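Local coordinates for protein chitinase (Thermococcus chitonophagus, PDB 5XSW) that probably hydrolyses chitin as an endochitinase, its helical domain holding a chito-oligosaccharide in a pocket, at residues K212-T217 against P240-H245; W182-Y187 against T287-S292; K200-F205 against N380-M385. All blocks are in the same frame, centred on the assembly; numbering follows the deposited sequence.

Interaction 1. Residues K212-T217 against P240-H245; sequences KENWGT and PVQIDH. With NAG (2-acetamido-2-deoxy-beta-D-glucopyranose), chain C; NDG (2-acetamido-2-deoxy-alpha-D-glucopyranose), chain B; PO4 (phosphate ion), chain F.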
loop_
_atom_site.group_PDB
_atom_site.type_symbol
_atom_site.label_atom_id
_atom_site.label_comp_id
_atom_site.label_asym_id
_atom_site.label_seq_id
_atom_site.Cartn_x
_atom_site.Cartn_y
_atom_site.Cartn_z
ATOM N N LYS A 212 20.887 5.192 -6.267
ATOM C CA LYS A 212 20.952 3.890 -5.573
ATOM C C LYS A 212 19.847 2.966 -6.085
ATOM O O LYS A 212 20.114 1.781 -6.408
ATOM C CB LYS A 212 20.843 4.090 -4.041
ATOM C CG LYS A 212 20.697 2.761 -3.265
ATOM C CD LYS A 212 21.922 1.849 -3.530
ATOM C CE LYS A 212 21.528 0.382 -3.425
ATOM N NZ LYS A 212 22.592 -0.574 -3.780
ATOM N N GLU A 213 18.627 3.475 -6.167
ATOM C CA GLU A 213 17.459 2.617 -6.493
ATOM C C GLU A 213 17.485 2.077 -7.905
ATOM O O GLU A 213 17.085 0.921 -8.131
ATOM C CB GLU A 213 16.149 3.381 -6.311
ATOM C CG GLU A 213 15.838 3.626 -4.799
ATOM C CD GLU A 213 15.467 2.365 -4.041
ATOM O OE1 GLU A 213 15.251 2.515 -2.807
ATOM O OE2 GLU A 213 15.308 1.266 -4.675
ATOM N N ASN A 214 17.887 2.913 -8.876
ATOM C CA ASN A 214 17.841 2.454 -10.281
ATOM C C ASN A 214 18.693 3.293 -11.207
ATOM O O ASN A 214 18.325 3.505 -12.362
ATOM C CB ASN A 214 16.355 2.462 -10.740
ATOM C CG ASN A 214 16.090 1.746 -12.085
ATOM O OD1 ASN A 214 16.891 0.944 -12.571
ATOM N ND2 ASN A 214 14.923 2.068 -12.694
ATOM N N TRP A 215 19.809 3.790 -10.694
ATOM C CA TRP A 215 20.744 4.551 -11.530
ATOM C C TRP A 215 19.997 5.698 -12.228
ATOM O O TRP A 215 20.329 6.046 -13.344
ATOM C CB TRP A 215 21.395 3.623 -12.599
ATOM C CG TRP A 215 22.530 2.783 -12.111
ATOM C CD1 TRP A 215 22.457 1.443 -11.682
ATOM C CD2 TRP A 215 23.903 3.186 -11.918
ATOM N NE1 TRP A 215 23.717 1.008 -11.352
ATOM C CE2 TRP A 215 24.615 2.047 -11.458
ATOM C CE3 TRP A 215 24.608 4.385 -12.130
ATOM C CZ2 TRP A 215 26.003 2.066 -11.211
ATOM C CZ3 TRP A 215 26.004 4.399 -11.890
ATOM C CH2 TRP A 215 26.675 3.253 -11.389
ATOM N N GLY A 216 18.973 6.274 -11.601
ATOM C CA GLY A 216 18.134 7.220 -12.358
ATOM C C GLY A 216 18.898 8.501 -12.688
ATOM O O GLY A 216 18.671 9.138 -13.712
ATOM N N THR A 217 19.885 8.818 -11.859
ATOM C CA THR A 217 20.496 10.156 -11.800
ATOM C C THR A 217 22.004 10.055 -11.729
ATOM O O THR A 217 22.650 10.942 -11.223
ATOM C CB THR A 217 19.991 10.900 -10.540
ATOM O OG1 THR A 217 20.162 9.988 -9.424
ATOM C CG2 THR A 217 18.504 11.196 -10.673
ATOM N N PRO A 240 23.159 3.127 -16.489
ATOM C CA PRO A 240 22.657 1.756 -16.232
ATOM C C PRO A 240 21.255 1.715 -15.649
ATOM O O PRO A 240 20.923 0.813 -14.880
ATOM C CB PRO A 240 23.692 1.179 -15.215
ATOM C CG PRO A 240 24.913 2.197 -15.232
ATOM C CD PRO A 240 24.189 3.548 -15.507
ATOM N N VAL A 241 20.437 2.705 -15.975
ATOM C CA VAL A 241 19.058 2.728 -15.521
ATOM C C VAL A 241 18.194 1.628 -16.200
ATOM O O VAL A 241 18.345 1.343 -17.401
ATOM C CB VAL A 241 18.463 4.129 -15.802
ATOM C CG1 VAL A 241 18.442 4.420 -17.317
ATOM C CG2 VAL A 241 17.003 4.245 -15.284
ATOM N N GLN A 242 17.265 1.002 -15.476
ATOM C CA GLN A 242 16.224 0.193 -16.160
ATOM C C GLN A 242 15.096 1.149 -16.412
ATOM O O GLN A 242 14.225 1.355 -15.544
ATOM C CB GLN A 242 15.761 -1.022 -15.313
ATOM C CG GLN A 242 16.921 -1.980 -15.050
ATOM C CD GLN A 242 16.602 -3.115 -14.051
ATOM O OE1 GLN A 242 15.442 -3.471 -13.815
ATOM N NE2 GLN A 242 17.636 -3.673 -13.484
ATOM N N ILE A 243 15.081 1.759 -17.596
ATOM C CA ILE A 243 14.290 2.974 -17.775
ATOM C C ILE A 243 12.821 2.666 -17.934
ATOM O O ILE A 243 11.960 3.539 -17.758
ATOM C CB ILE A 243 14.791 3.813 -19.035
ATOM C CG1 ILE A 243 14.236 5.260 -19.007
ATOM C CG2 ILE A 243 14.266 3.155 -20.368
ATOM C CD1 ILE A 243 14.884 6.172 -18.023
ATOM N N ASP A 244 12.489 1.430 -18.313
ATOM C CA ASP A 244 11.080 1.071 -18.430
ATOM C C ASP A 244 10.490 0.374 -17.191
ATOM O O ASP A 244 9.379 -0.147 -17.214
ATOM C CB ASP A 244 10.882 0.162 -19.625
ATOM C CG ASP A 244 11.327 0.863 -20.917
ATOM O OD1 ASP A 244 10.906 2.031 -21.143
ATOM O OD2 ASP A 244 12.172 0.300 -21.600
ATOM N N HIS A 245 11.233 0.352 -16.111
ATOM C CA HIS A 245 10.718 -0.299 -14.886
ATOM C C HIS A 245 9.454 0.405 -14.394
ATOM O O HIS A 245 9.428 1.622 -14.265
ATOM C CB HIS A 245 11.797 -0.293 -13.812
ATOM C CG HIS A 245 11.565 -1.309 -12.742
ATOM N ND1 HIS A 245 10.474 -1.243 -11.903
ATOM C CD2 HIS A 245 12.244 -2.441 -12.405
ATOM C CE1 HIS A 245 10.523 -2.256 -11.041
ATOM N NE2 HIS A 245 11.575 -3.005 -11.335
HETATM C C1 NAG C . 18.187 -1.882 -6.505
HETATM C C2 NAG C . 16.807 -2.215 -6.926
HETATM C C3 NAG C . 15.781 -1.622 -5.974
HETATM C C4 NAG C . 16.054 -1.967 -4.540
HETATM C C5 NAG C . 17.432 -1.557 -4.211
HETATM C C6 NAG C . 17.727 -1.977 -2.796
HETATM C C7 NAG C . 16.118 -2.517 -9.345
HETATM C C8 NAG C . 15.883 -1.881 -10.740
HETATM N N2 NAG C . 16.590 -1.704 -8.296
HETATM O O3 NAG C . 14.435 -2.034 -6.296
HETATM O O4 NAG C . 15.227 -1.179 -3.658
HETATM O O5 NAG C . 18.407 -2.221 -5.089
HETATM O O6 NAG C . 19.102 -1.640 -2.656
HETATM O O7 NAG C . 15.889 -3.705 -9.091
HETATM C C1 NDG B . 23.116 -3.289 -8.059
HETATM C C2 NDG B . 22.751 -3.100 -6.591
HETATM C C3 NDG B . 21.277 -3.129 -6.356
HETATM C C4 NDG B . 20.469 -2.238 -7.282
HETATM C C5 NDG B . 20.847 -2.512 -8.742
HETATM C C6 NDG B . 20.297 -1.449 -9.682
HETATM C C7 NDG B . 24.407 -3.868 -4.882
HETATM C C8 NDG B . 25.060 -5.005 -4.017
HETATM O O5 NDG B . 22.277 -2.426 -8.939
HETATM O O3 NDG B . 21.066 -2.712 -4.984
HETATM O O4 NDG B . 19.103 -2.651 -7.263
HETATM O O6 NDG B . 20.535 -1.821 -11.046
HETATM O O7 NDG B . 24.699 -2.696 -4.736
HETATM N N2 NDG B . 23.391 -4.173 -5.840
HETATM O O1 NDG B . 22.835 -4.566 -8.449
HETATM P P PO4 F . 14.969 -1.262 -19.490
HETATM O O1 PO4 F . 14.227 -1.507 -20.809
HETATM O O2 PO4 F . 15.986 -0.059 -19.699
HETATM O O3 PO4 F . 15.823 -2.449 -19.172
HETATM O O4 PO4 F . 13.944 -1.078 -18.324
HETATM O O HOH W 1 19.397 0.042 -12.582
#

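Interaction 2. Residues W182-Y187 against T287-S292; sequences WVPNKY and TAWITS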
loop_
_atom_site.group_PDB
_atom_site.type_symbol
_atom_site.label_atom_id
_atom_site.label_comp_id
_atom_site.label_asym_id
_atom_site.label_seq_id
_atom_site.Cartn_x
_atom_site.Cartn_y
_atom_site.Cartn_z
ATOM N N TRP A 182 24.057 13.114 -12.632
ATOM C CA TRP A 182 23.554 13.905 -13.764
ATOM C C TRP A 182 22.048 13.985 -13.647
ATOM O O TRP A 182 21.381 13.134 -13.013
ATOM C CB TRP A 182 23.987 13.319 -15.148
ATOM C CG TRP A 182 23.040 12.308 -15.722
ATOM C CD1 TRP A 182 22.630 11.136 -15.111
ATOM C CD2 TRP A 182 22.414 12.334 -16.993
ATOM N NE1 TRP A 182 21.788 10.442 -15.944
ATOM C CE2 TRP A 182 21.651 11.147 -17.111
ATOM C CE3 TRP A 182 22.433 13.246 -18.081
ATOM C CZ2 TRP A 182 20.887 10.857 -18.238
ATOM C CZ3 TRP A 182 21.650 12.949 -19.206
ATOM C CH2 TRP A 182 20.892 11.772 -19.270
ATOM N N VAL A 183 21.514 15.051 -14.204
ATOM C CA VAL A 183 20.098 15.316 -14.190
ATOM C C VAL A 183 19.576 14.938 -15.583
ATOM O O VAL A 183 19.954 15.585 -16.568
ATOM C CB VAL A 183 19.819 16.810 -13.893
ATOM C CG1 VAL A 183 18.340 17.116 -14.166
ATOM C CG2 VAL A 183 20.239 17.159 -12.396
ATOM N N PRO A 184 18.715 13.897 -15.689
ATOM C CA PRO A 184 18.313 13.450 -17.044
ATOM C C PRO A 184 17.623 14.503 -17.913
ATOM O O PRO A 184 17.835 14.521 -19.113
ATOM C CB PRO A 184 17.315 12.295 -16.749
ATOM C CG PRO A 184 17.849 11.712 -15.429
ATOM C CD PRO A 184 18.268 12.955 -14.635
ATOM N N ASN A 185 16.775 15.351 -17.330
ATOM C CA ASN A 185 16.179 16.436 -18.125
ATOM C C ASN A 185 15.623 17.490 -17.201
ATOM O O ASN A 185 15.580 17.302 -15.977
ATOM C CB ASN A 185 15.069 15.923 -19.055
ATOM C CG ASN A 185 13.916 15.257 -18.286
ATOM O OD1 ASN A 185 13.172 15.919 -17.585
ATOM N ND2 ASN A 185 13.693 13.945 -18.524
ATOM N N LYS A 186 15.194 18.600 -17.788
ATOM C CA LYS A 186 14.852 19.768 -17.000
ATOM C C LYS A 186 13.492 19.600 -16.391
ATOM O O LYS A 186 13.160 20.326 -15.447
ATOM C CB LYS A 186 14.891 21.023 -17.911
ATOM C CG LYS A 186 13.815 20.949 -19.007
ATOM C CD LYS A 186 13.857 22.227 -19.904
ATOM C CE LYS A 186 15.054 22.308 -20.812
ATOM N NZ LYS A 186 14.729 23.306 -21.907
ATOM N N TYR A 187 12.642 18.718 -16.951
ATOM C CA TYR A 187 11.305 18.576 -16.361
ATOM C C TYR A 187 11.437 17.837 -15.023
ATOM O O TYR A 187 10.788 18.166 -14.034
ATOM C CB TYR A 187 10.329 17.849 -17.316
ATOM C CG TYR A 187 10.312 18.573 -18.634
ATOM C CD1 TYR A 187 9.848 19.881 -18.708
ATOM C CD2 TYR A 187 10.834 17.985 -19.791
ATOM C CE1 TYR A 187 9.886 20.587 -19.924
ATOM C CE2 TYR A 187 10.885 18.686 -20.991
ATOM C CZ TYR A 187 10.388 19.980 -21.050
ATOM O OH TYR A 187 10.447 20.680 -22.238
ATOM N N THR A 287 5.359 12.382 -18.523
ATOM C CA THR A 287 4.952 13.223 -17.398
ATOM C C THR A 287 5.466 12.666 -16.079
ATOM O O THR A 287 5.548 13.400 -15.076
ATOM C CB THR A 287 3.402 13.387 -17.307
ATOM O OG1 THR A 287 2.753 12.100 -17.162
ATOM C CG2 THR A 287 2.876 14.194 -18.585
ATOM N N ALA A 288 5.819 11.375 -16.054
ATOM C CA ALA A 288 6.359 10.780 -14.801
ATOM C C ALA A 288 7.733 11.398 -14.442
ATOM O O ALA A 288 8.201 11.257 -13.325
ATOM C CB ALA A 288 6.450 9.219 -14.956
ATOM N N TRP A 289 8.404 12.067 -15.380
ATOM C CA TRP A 289 9.643 12.767 -15.006
ATOM C C TRP A 289 9.317 13.879 -13.974
ATOM O O TRP A 289 10.122 14.227 -13.136
ATOM C CB TRP A 289 10.314 13.388 -16.221
ATOM C CG TRP A 289 11.079 12.333 -17.072
ATOM C CD1 TRP A 289 10.809 11.971 -18.389
ATOM C CD2 TRP A 289 12.180 11.570 -16.654
ATOM N NE1 TRP A 289 11.708 10.992 -18.780
ATOM C CE2 TRP A 289 12.585 10.763 -17.747
ATOM C CE3 TRP A 289 12.913 11.492 -15.439
ATOM C CZ2 TRP A 289 13.665 9.882 -17.669
ATOM C CZ3 TRP A 289 14.017 10.618 -15.372
ATOM C CH2 TRP A 289 14.381 9.824 -16.484
ATOM N N ILE A 290 8.125 14.423 -14.054
ATOM C CA ILE A 290 7.718 15.454 -13.117
ATOM C C ILE A 290 7.048 14.844 -11.890
ATOM O O ILE A 290 7.367 15.203 -10.750
ATOM C CB ILE A 290 6.738 16.438 -13.800
ATOM C CG1 ILE A 290 7.465 17.232 -14.879
ATOM C CG2 ILE A 290 6.054 17.332 -12.762
ATOM C CD1 ILE A 290 6.459 18.066 -15.854
ATOM N N THR A 291 6.092 13.937 -12.096
ATOM C CA THR A 291 5.358 13.420 -10.952
ATOM C C THR A 291 6.203 12.514 -10.045
ATOM O O THR A 291 5.969 12.509 -8.832
ATOM C CB THR A 291 4.073 12.630 -11.357
ATOM O OG1 THR A 291 4.386 11.595 -12.309
ATOM C CG2 THR A 291 3.039 13.594 -11.975
ATOM N N SER A 292 7.179 11.788 -10.588
ATOM C CA SER A 292 7.803 10.750 -9.764
ATOM C C SER A 292 8.687 11.332 -8.609
ATOM O O SER A 292 8.648 10.802 -7.517
ATOM C CB SER A 292 8.622 9.743 -10.595
ATOM O OG SER A 292 9.759 10.245 -11.282
#

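Interaction 3. Residues K200-F205 against N380-M385; sequences KVNPNF and NITATM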
loop_
_atom_site.group_PDB
_atom_site.type_symbol
_atom_site.label_atom_id
_atom_site.label_comp_id
_atom_site.label_asym_id
_atom_site.label_seq_id
_atom_site.Cartn_x
_atom_site.Cartn_y
_atom_site.Cartn_z
ATOM N N LYS A 200 10.261 20.634 1.482
ATOM C CA LYS A 200 11.566 20.993 2.100
ATOM C C LYS A 200 12.574 19.891 1.956
ATOM O O LYS A 200 13.541 19.811 2.729
ATOM C CB LYS A 200 11.405 21.357 3.600
ATOM C CG LYS A 200 10.158 22.257 3.850
ATOM C CD LYS A 200 10.182 23.517 2.917
ATOM C CE LYS A 200 8.851 24.274 3.127
ATOM N NZ LYS A 200 8.766 25.534 2.260
ATOM N N VAL A 201 12.380 19.036 0.941
ATOM C CA VAL A 201 13.341 17.970 0.679
ATOM C C VAL A 201 14.511 18.429 -0.181
ATOM O O VAL A 201 14.298 19.045 -1.249
ATOM C CB VAL A 201 12.620 16.767 -0.074
ATOM C CG1 VAL A 201 13.625 15.603 -0.323
ATOM C CG2 VAL A 201 11.428 16.333 0.829
ATOM N N ASN A 202 15.719 18.160 0.310
ATOM C CA ASN A 202 17.003 18.435 -0.334
ATOM C C ASN A 202 17.077 17.717 -1.683
ATOM O O ASN A 202 17.027 16.495 -1.727
ATOM C CB ASN A 202 18.129 17.915 0.574
ATOM C CG ASN A 202 19.533 18.142 0.017
ATOM O OD1 ASN A 202 19.740 18.772 -1.037
ATOM N ND2 ASN A 202 20.518 17.660 0.751
ATOM N N PRO A 203 17.181 18.468 -2.782
ATOM C CA PRO A 203 17.270 17.828 -4.095
ATOM C C PRO A 203 18.416 16.844 -4.165
ATOM O O PRO A 203 18.286 15.844 -4.875
ATOM C CB PRO A 203 17.530 19.029 -5.085
ATOM C CG PRO A 203 17.006 20.241 -4.348
ATOM C CD PRO A 203 17.235 19.941 -2.847
ATOM N N ASN A 204 19.525 17.090 -3.458
ATOM C CA ASN A 204 20.641 16.147 -3.541
ATOM C C ASN A 204 20.256 14.764 -2.914
ATOM O O ASN A 204 20.760 13.712 -3.308
ATOM C CB ASN A 204 21.849 16.694 -2.783
ATOM C CG ASN A 204 22.505 17.876 -3.511
ATOM O OD1 ASN A 204 22.391 18.019 -4.735
ATOM N ND2 ASN A 204 23.167 18.744 -2.737
ATOM N N PHE A 205 19.383 14.803 -1.926
ATOM C CA PHE A 205 18.977 13.542 -1.271
ATOM C C PHE A 205 18.126 12.724 -2.304
ATOM O O PHE A 205 18.331 11.531 -2.459
ATOM C CB PHE A 205 18.161 13.810 -0.016
ATOM C CG PHE A 205 17.648 12.529 0.618
ATOM C CD1 PHE A 205 18.505 11.777 1.400
ATOM C CD2 PHE A 205 16.350 12.055 0.341
ATOM C CE1 PHE A 205 18.097 10.544 1.962
ATOM C CE2 PHE A 205 15.913 10.807 0.885
ATOM C CZ PHE A 205 16.806 10.071 1.701
ATOM N N ASN A 380 26.239 8.849 1.783
ATOM C CA ASN A 380 27.519 9.272 1.192
ATOM C C ASN A 380 27.327 10.136 -0.059
ATOM O O ASN A 380 27.993 11.163 -0.236
ATOM C CB ASN A 380 28.374 8.048 0.855
ATOM C CG ASN A 380 28.914 7.373 2.142
ATOM O OD1 ASN A 380 29.193 8.038 3.165
ATOM N ND2 ASN A 380 28.999 6.057 2.117
ATOM N N ILE A 381 26.415 9.740 -0.934
ATOM C CA ILE A 381 26.224 10.534 -2.165
ATOM C C ILE A 381 25.588 11.896 -1.849
ATOM O O ILE A 381 25.990 12.928 -2.426
ATOM C CB ILE A 381 25.371 9.741 -3.226
ATOM C CG1 ILE A 381 26.186 8.545 -3.719
ATOM C CG2 ILE A 381 24.975 10.631 -4.427
ATOM C CD1 ILE A 381 25.422 7.625 -4.748
ATOM N N THR A 382 24.604 11.923 -0.955
ATOM C CA THR A 382 23.999 13.198 -0.569
ATOM C C THR A 382 25.094 14.143 -0.013
ATOM O O THR A 382 25.135 15.336 -0.381
ATOM C CB THR A 382 22.886 12.995 0.505
ATOM O OG1 THR A 382 21.924 12.057 0.001
ATOM C CG2 THR A 382 22.133 14.292 0.875
ATOM N N ALA A 383 25.927 13.623 0.896
ATOM C CA ALA A 383 27.008 14.433 1.497
ATOM C C ALA A 383 27.975 14.935 0.400
ATOM O O ALA A 383 28.338 16.098 0.378
ATOM C CB ALA A 383 27.781 13.611 2.568
ATOM N N THR A 384 28.393 14.060 -0.501
ATOM C CA THR A 384 29.298 14.457 -1.606
ATOM C C THR A 384 28.699 15.517 -2.524
ATOM O O THR A 384 29.378 16.465 -2.904
ATOM C CB THR A 384 29.710 13.217 -2.435
ATOM O OG1 THR A 384 30.280 12.260 -1.519
ATOM C CG2 THR A 384 30.762 13.552 -3.521
ATOM N N MET A 385 27.430 15.358 -2.889
ATOM C CA MET A 385 26.748 16.359 -3.697
ATOM C C MET A 385 26.645 17.691 -2.957
ATOM O O MET A 385 26.836 18.755 -3.547
ATOM C CB MET A 385 25.338 15.858 -4.069
ATOM C CG MET A 385 25.399 14.693 -5.066
ATOM S SD MET A 385 23.739 14.159 -5.467
ATOM C CE MET A 385 23.272 15.388 -6.721
#

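Interaction 1. Residues K212-T217 against P240-H245
In the glycan pocket, the side-chain amide of Asn214 is paired with the backbone of Gln242. Gln242 N donates to Asn214 OD1 at 2.9 Å (166° at the hydrogen), and Asn214 ND2 returns a bond to Gln242 O at 3.0 Å, so two nearly straight bonds fix the rotation of the amide. CG of Asn214 stands anti to its backbone N (chi1 -168°), which sets CG toward the loop. Gln242 O takes a second donor, His245 N, from the opposite face of its carbonyl plane, closing a type I beta turn from Gln242 to His245. A water donates to both Asn214 OD1 and Pro240 O and also bonds O6 of the alpha-anomeric sugar NDG. Where helix 203-214 gives way to loop, Trp215 takes a positive phi and lays its indole under the ring of Pro240: a CH-pi contact puts Pro240 CB 3.6 Å from the centroid of the five-membered ring, 7° off the normal, while Pro240 CD meets CE3 of Trp215. NDG O6 lies at the edge of the indole, in its plane. Val241 CG2 abuts Asn214 O at 3.3 Å, beside a CA-H...O contact from Val241 CA to that oxygen. The loop thus shares with the helix one wall of the sugar site: Glu213 OE2 accepts from NAG O4 at 2.6 Å, Glu213 O from NAG N2 at 2.7 Å, and the acetyl methyl C8 touches Asn214 OD1 and Gln242 OE1. Lys212 NZ donates to NDG O3 at 2.9 Å and also binds Asn174 and Gly372, whereas Glu213 OE1 pairs with His374. NAG is also hydrogen-bonded to Gln251, to Phe371 O and to Arg338 of the second subunit.

Interaction 2. Residues W182-Y187 against T287-S292
Asn185 and Trp289 meet amide to ring. ND2 of Asn185 sits 3.2 Å above the indole plane, offset toward the rim, and is 3.4 Å from both CG and CD2 of Trp289. The amide stands almost upright on the ring, the two planes 88° apart. Asn185 CG lies between its own backbone N and carbonyl carbon (chi1 60°), which sets CG back over the start of helix 186-199, where OD1 can cap it. The polar bonds lie beside this contact and hold its two partners. Asn185 is the N-cap of helix 186-199: its OD1 accepts from Phe188 N and, weakly at 2.9 Å, from Tyr187 N. Trp289 NE1 has weak bonds to the carbonyls of Ser281 and Asp283. The apolar contacts are two. Pro184 CB reaches CH2 of Trp289 at 3.8 Å, the proline ring crossing the indole at about a right angle. Tyr187 CB packs on CG1 of Ile290, also at 3.8 Å, and Tyr187 O approaches that same CG1 at 3.6 Å. The tyrosine ring itself turns away, its OH bonded to Asp401. An alanine in place of Trp289 would probably leave the amide of Asn185 without the ring beneath ND2 and open a gap beside Pro184. With OD1 committed to the helix N-H groups, the amide has its NH2 turned to the indole face, where the pi electrons are likely to suit its partial positive charge; the join between residues at and just before the start of helix 186-199 and the first turn of helix 288-311 probably rests on shape and this polar-aromatic fit.

Interaction 3. Residues K200-F205 against N380-M385
Asn204 lays its side-chain amide over the base of Met385, its CG 3.5 Å from Met385 CB. The methionine bends at its last torsion (chi3 81°), which brings CE within 3.4 Å of Asn204 OD1; SD lies near Asn204 O and CB. Thr382 fills the other half of the contact. Its OG1, bonded to Val378 O within its own helix, rests against Phe205 CA at 3.5 Å and CD1 at 3.7 Å. Its CG2 slides past Asn202, 3.7 Å from ND2. Asn202 is the N-cap of helix 203-214: OD1 accepts from Asn204 N at 3.0 Å, the donor well above the carbonyl plane. Between the two segments the contact is van der Waals, while Asp386, at the end of helix 374-386, accepts from ND2 of both asparagines and Gly165 N donates to OD1 of the buried Asn204 amide. The start of helix 203-214 thus lies against helix 374-386, with Phe151 edge-to-face on Phe205, helix 327-338 also touching that ring, and Met181 of strand 179-181 packing on Met385.

Overall arrangement
Interactions 1 and 3 share helix 203-214: interaction 3 packs its first turn deep against helix 374-386, and interaction 1 ties its far end to the loop at the glycan. Both are buried, yet direct hydrogen bonds, water and sugar carry interaction 1, whereas van der Waals contact joins the segments of interaction 3. Interaction 2, partly buried, matches interaction 3 in having an asparagine N-cap beside its contact, but it adds an aromatic face. Interactions 1 and 2 touch: Thr217 O and Trp182 N are 2.9 Å apart, and Ile243 CD1 packs on Trp289 CZ2. Interaction 3 touches neither, its centre about 17 Å from that of interaction 2.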